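Local coordinates for major capsid protein (Human herpesvirus 1, PDB 1NO7), which forms the bulk of the icosahedral capsid shell of herpes simplex virus 1 as its major structural subunit, at residues G152-M156 / N568-Y572; V221-V225 / Y240-V244. All blocks are in the same frame, centred on the assembly; numbering follows the deposited sequence.

Going from the N terminus, the chain leaves helix 139-150, runs through the loop that holds residues 152-156 and enters helix 158-169. Further along, helix 218-226 and helix 234-256 follow one another, and contact 2 joins them with 14 residues between its segments. Much later helix 567-577 returns to the early loop and closes contact 1, spanning 411 residues, so contact 2 is nested inside the larger closure. The centres of the two contacts lie about 17 Å apart. Helix 234-256, which supplies one side of contact 2 through Tyr240 and Val244, also reaches contact 1: Asp242 touches His154 and Met156.

Contact 1 of 2, residues G152-M156 / N568-Y572; sequences GRHAM and NALTY
The ring of Tyr572 meets the loop through its phenol end: the carbonyl O of His154 lies at the ring edge, in its plane, while CB of Arg153 approaches obliquely, 3.2 Å from Tyr572 OH. Outside the two segments, His246 of helix 234-256 meets both the Tyr572 ring and the imidazole of His154. The phenol gives the one clear hydrogen bond of the contact, Tyr572 OH to His154 O at 2.7 Å. The C=O...O angle is 114° and the donor is tilted 29° from the carbonyl plane, so the hydroxyl reaches the oxygen from well to one side. CB of His154 packs on the same hydroxyl, 3.5 Å from Tyr572 OH.

One turn back on helix 567-577, the carboxamide of Asn568 sits beside the backbone of Ala155 and Met156, with Asn568 CG 3.5 Å from Met156 N and 3.9 Å from Ala155 CB. Met156 bends at its last torsion, chi3 -103°, which brings CE to 4.0 Å from Thr571 OG1. The polar ends of Thr571 and Arg153 look elsewhere: Thr571 OG1 bonds to Glu567 O, and the guanidinium of Arg153 makes a salt bridge with Asp256.

Chemically, then, a loop between two helices is fastened to a third: the phenol donates to the carbonyl O of His154, in a segment without regular helix or strand, and the salt bridge ties the same loop to helix 234-256.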
loop_
_atom_site.group_PDB
_atom_site.type_symbol
_atom_site.label_atom_id
_atom_site.label_comp_id
_atom_site.label_asym_id
_atom_site.label_seq_id
_atom_site.Cartn_x
_atom_site.Cartn_y
_atom_site.Cartn_z
ATOM N N GLY A 152 0.145 20.097 20.466
ATOM C CA GLY A 152 1.107 21.046 19.932
ATOM C C GLY A 152 1.528 20.774 18.499
ATOM O O GLY A 152 2.369 21.491 17.950
ATOM N N ARG A 153 0.962 19.731 17.895
ATOM C CA ARG A 153 1.268 19.381 16.509
ATOM C C ARG A 153 -0.036 19.243 15.736
ATOM O O ARG A 153 -1.123 19.193 16.333
ATOM C CB ARG A 153 2.018 18.051 16.426
ATOM C CG ARG A 153 3.287 17.973 17.254
ATOM C CD ARG A 153 3.714 16.509 17.463
ATOM N NE ARG A 153 4.873 16.393 18.348
ATOM C CZ ARG A 153 6.103 16.779 18.018
ATOM N NH1 ARG A 153 6.341 17.300 16.818
ATOM N NH2 ARG A 153 7.096 16.655 18.893
ATOM N N HIS A 154 0.092 19.159 14.410
ATOM C CA HIS A 154 -1.044 19.033 13.494
ATOM C C HIS A 154 -2.174 18.121 13.996
ATOM O O HIS A 154 -1.941 17.178 14.769
ATOM C CB HIS A 154 -0.559 18.526 12.135
ATOM C CG HIS A 154 -1.642 18.453 11.105
ATOM N ND1 HIS A 154 -2.070 19.555 10.397
ATOM C CD2 HIS A 154 -2.424 17.424 10.709
ATOM C CE1 HIS A 154 -3.071 19.207 9.608
ATOM N NE2 HIS A 154 -3.305 17.919 9.779
ATOM N N ALA A 155 -3.399 18.398 13.538
ATOM C CA ALA A 155 -4.537 17.590 13.971
ATOM C C ALA A 155 -5.745 17.632 13.039
ATOM O O ALA A 155 -6.582 18.542 13.130
ATOM C CB ALA A 155 -4.961 18.005 15.392
ATOM N N MET A 156 -5.839 16.624 12.171
ATOM C CA MET A 156 -6.942 16.494 11.215
ATOM C C MET A 156 -8.271 16.864 11.902
ATOM O O MET A 156 -8.622 16.303 12.944
ATOM C CB MET A 156 -6.968 15.047 10.660
ATOM C CG MET A 156 -5.718 14.680 9.837
ATOM S SD MET A 156 -5.796 13.014 9.103
ATOM C CE MET A 156 -4.704 12.074 10.224
ATOM N N ASN A 568 -5.939 11.068 14.984
ATOM C CA ASN A 568 -4.824 11.972 15.282
ATOM C C ASN A 568 -3.851 11.363 16.293
ATOM O O ASN A 568 -2.635 11.325 16.059
ATOM C CB ASN A 568 -5.341 13.307 15.811
ATOM C CG ASN A 568 -5.827 14.213 14.706
ATOM O OD1 ASN A 568 -6.989 14.625 14.695
ATOM N ND2 ASN A 568 -4.937 14.531 13.763
ATOM N N ALA A 569 -4.390 10.888 17.414
ATOM C CA ALA A 569 -3.573 10.265 18.448
ATOM C C ALA A 569 -2.894 9.034 17.841
ATOM O O ALA A 569 -1.671 9.014 17.592
ATOM C CB ALA A 569 -4.456 9.854 19.618
ATOM N N LEU A 570 -3.715 8.019 17.580
ATOM C CA LEU A 570 -3.245 6.760 17.007
ATOM C C LEU A 570 -2.230 6.965 15.889
ATOM O O LEU A 570 -1.437 6.070 15.584
ATOM C CB LEU A 570 -4.432 5.952 16.484
ATOM C CG LEU A 570 -4.073 4.761 15.604
ATOM C CD1 LEU A 570 -3.102 3.858 16.323
ATOM C CD2 LEU A 570 -5.355 4.007 15.251
ATOM N N THR A 571 -2.259 8.145 15.278
ATOM C CA THR A 571 -1.340 8.434 14.196
ATOM C C THR A 571 0.040 8.581 14.773
ATOM O O THR A 571 0.919 7.757 14.509
ATOM C CB THR A 571 -1.672 9.738 13.489
ATOM O OG1 THR A 571 -2.889 9.593 12.737
ATOM C CG2 THR A 571 -0.537 10.105 12.566
ATOM N N TYR A 572 0.217 9.640 15.562
ATOM C CA TYR A 572 1.501 9.935 16.200
ATOM C C TYR A 572 2.011 8.716 16.963
ATOM O O TYR A 572 3.223 8.432 16.990
ATOM C CB TYR A 572 1.342 11.121 17.142
ATOM C CG TYR A 572 1.094 12.416 16.408
ATOM C CD1 TYR A 572 -0.103 13.122 16.580
ATOM C CD2 TYR A 572 2.065 12.946 15.553
ATOM C CE1 TYR A 572 -0.329 14.338 15.917
ATOM C CE2 TYR A 572 1.866 14.150 14.885
ATOM C CZ TYR A 572 0.661 14.851 15.069
ATOM O OH TYR A 572 0.459 16.063 14.422
#

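Contact 2 of 2, residues V221-V225 / Y240-V244; sequences VSYVV and YRDLV
Val224 and Tyr240 make the aromatic part of this helix-helix contact. CG1 of Val224 lies over one face of the Tyr240 ring, 3.5 Å from the centroid and 24° off the ring normal, a CH-pi contact displaced toward the rim at CG and CD2. With CG1 anti to the backbone N (chi1 175°), that methyl is the branch that reaches the ring. Ile202 of helix 195-208 touches both side chains, and Tyr240 OH is held by the backbone N of Phe214.

The aliphatic contacts gather near the crossing of the two helices. CG1 of Val221 meets CD2 of Leu243 at 3.6 Å, the two side chains crossing at about a right angle. The same methyl is 4.1 Å from CG2 of Val244, and here the two side chains lie alongside, pointing opposite ways. CG2 of Val225 adds to these, 3.5 Å from Val244 CG2 and 4.0 Å from Tyr240 CB.

Side chain also meets backbone: CG2 of Val225 packs against the main chain of Tyr240 and Arg241, where CA of Val225 and CA of Arg241 come within 5.7 Å.

The axes of the short segments approach to 9.0 Å at a crossing angle of -119°. These are two sequence-neighbouring helices joined by a loop and packed across a steep, apolar crossing, which sets the short helix 218-226 against the long helix 234-256 within the alpha-plus-beta upper domain of VP5.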
loop_
_atom_site.group_PDB
_atom_site.type_symbol
_atom_site.label_atom_id
_atom_site.label_comp_id
_atom_site.label_asym_id
_atom_site.label_seq_id
_atom_site.Cartn_x
_atom_site.Cartn_y
_atom_site.Cartn_z
ATOM N N VAL A 221 -4.162 11.477 -4.078
ATOM C CA VAL A 221 -4.372 12.454 -3.020
ATOM C C VAL A 221 -3.334 13.575 -3.139
ATOM O O VAL A 221 -3.647 14.757 -2.939
ATOM C CB VAL A 221 -4.250 11.806 -1.630
ATOM C CG1 VAL A 221 -4.275 12.889 -0.554
ATOM C CG2 VAL A 221 -5.413 10.815 -1.413
ATOM N N SER A 222 -2.100 13.208 -3.482
ATOM C CA SER A 222 -1.037 14.196 -3.627
ATOM C C SER A 222 -1.489 15.240 -4.657
ATOM O O SER A 222 -1.594 16.432 -4.338
ATOM C CB SER A 222 0.257 13.516 -4.076
ATOM O OG SER A 222 1.361 14.381 -3.883
ATOM N N TYR A 223 -1.772 14.773 -5.876
ATOM C CA TYR A 223 -2.254 15.607 -6.991
ATOM C C TYR A 223 -3.496 16.444 -6.616
ATOM O O TYR A 223 -3.467 17.678 -6.656
ATOM C CB TYR A 223 -2.594 14.693 -8.154
ATOM C CG TYR A 223 -1.451 13.780 -8.518
ATOM C CD1 TYR A 223 -1.686 12.537 -9.107
ATOM C CD2 TYR A 223 -0.131 14.187 -8.346
ATOM C CE1 TYR A 223 -0.629 11.719 -9.529
ATOM C CE2 TYR A 223 0.933 13.384 -8.766
ATOM C CZ TYR A 223 0.678 12.156 -9.363
ATOM O OH TYR A 223 1.721 11.399 -9.862
ATOM N N VAL A 224 -4.587 15.767 -6.275
ATOM C CA VAL A 224 -5.812 16.439 -5.854
ATOM C C VAL A 224 -5.528 17.653 -4.946
ATOM O O VAL A 224 -6.384 18.528 -4.741
ATOM C CB VAL A 224 -6.709 15.449 -5.085
ATOM C CG1 VAL A 224 -7.953 16.157 -4.520
ATOM C CG2 VAL A 224 -7.098 14.308 -6.019
ATOM N N VAL A 225 -4.337 17.691 -4.371
ATOM C CA VAL A 225 -3.968 18.808 -3.529
ATOM C C VAL A 225 -3.178 19.769 -4.409
ATOM O O VAL A 225 -3.439 20.973 -4.421
ATOM C CB VAL A 225 -3.112 18.336 -2.327
ATOM C CG1 VAL A 225 -2.316 19.503 -1.751
ATOM C CG2 VAL A 225 -4.022 17.739 -1.250
ATOM N N TYR A 240 -8.823 16.812 1.462
ATOM C CA TYR A 240 -7.602 16.433 0.747
ATOM C C TYR A 240 -6.331 17.168 1.200
ATOM O O TYR A 240 -5.246 16.566 1.261
ATOM C CB TYR A 240 -7.795 16.634 -0.755
ATOM C CG TYR A 240 -8.614 15.540 -1.358
ATOM C CD1 TYR A 240 -10.016 15.608 -1.389
ATOM C CD2 TYR A 240 -7.989 14.395 -1.827
ATOM C CE1 TYR A 240 -10.769 14.541 -1.876
ATOM C CE2 TYR A 240 -8.717 13.339 -2.307
ATOM C CZ TYR A 240 -10.102 13.401 -2.331
ATOM O OH TYR A 240 -10.774 12.284 -2.777
ATOM N N ARG A 241 -6.462 18.463 1.496
ATOM C CA ARG A 241 -5.327 19.268 1.942
ATOM C C ARG A 241 -4.941 18.772 3.331
ATOM O O ARG A 241 -3.818 18.305 3.550
ATOM C CB ARG A 241 -5.713 20.747 2.031
ATOM C CG ARG A 241 -6.181 21.391 0.732
ATOM C CD ARG A 241 -6.965 22.669 1.044
ATOM N NE ARG A 241 -7.348 23.418 -0.149
ATOM C CZ ARG A 241 -6.483 24.016 -0.961
ATOM N NH1 ARG A 241 -5.184 23.953 -0.711
ATOM N NH2 ARG A 241 -6.915 24.685 -2.021
ATOM N N ASP A 242 -5.898 18.872 4.257
ATOM C CA ASP A 242 -5.702 18.449 5.637
ATOM C C ASP A 242 -4.937 17.130 5.673
ATOM O O ASP A 242 -3.973 16.981 6.425
ATOM C CB ASP A 242 -7.053 18.282 6.337
ATOM C CG ASP A 242 -6.971 18.561 7.822
ATOM O OD1 ASP A 242 -7.970 18.333 8.541
ATOM O OD2 ASP A 242 -5.900 19.027 8.270
ATOM N N LEU A 243 -5.360 16.177 4.847
ATOM C CA LEU A 243 -4.699 14.881 4.803
ATOM C C LEU A 243 -3.198 15.078 4.649
ATOM O O LEU A 243 -2.421 14.716 5.524
ATOM C CB LEU A 243 -5.213 14.061 3.631
ATOM C CG LEU A 243 -5.501 12.595 3.947
ATOM C CD1 LEU A 243 -6.903 12.523 4.535
ATOM C CD2 LEU A 243 -5.426 11.725 2.683
ATOM N N VAL A 244 -2.782 15.667 3.537
ATOM C CA VAL A 244 -1.358 15.879 3.312
ATOM C C VAL A 244 -0.728 16.744 4.407
ATOM O O VAL A 244 0.426 16.536 4.782
ATOM C CB VAL A 244 -1.099 16.565 1.972
ATOM C CG1 VAL A 244 0.416 16.548 1.693
ATOM C CG2 VAL A 244 -1.887 15.869 0.871
#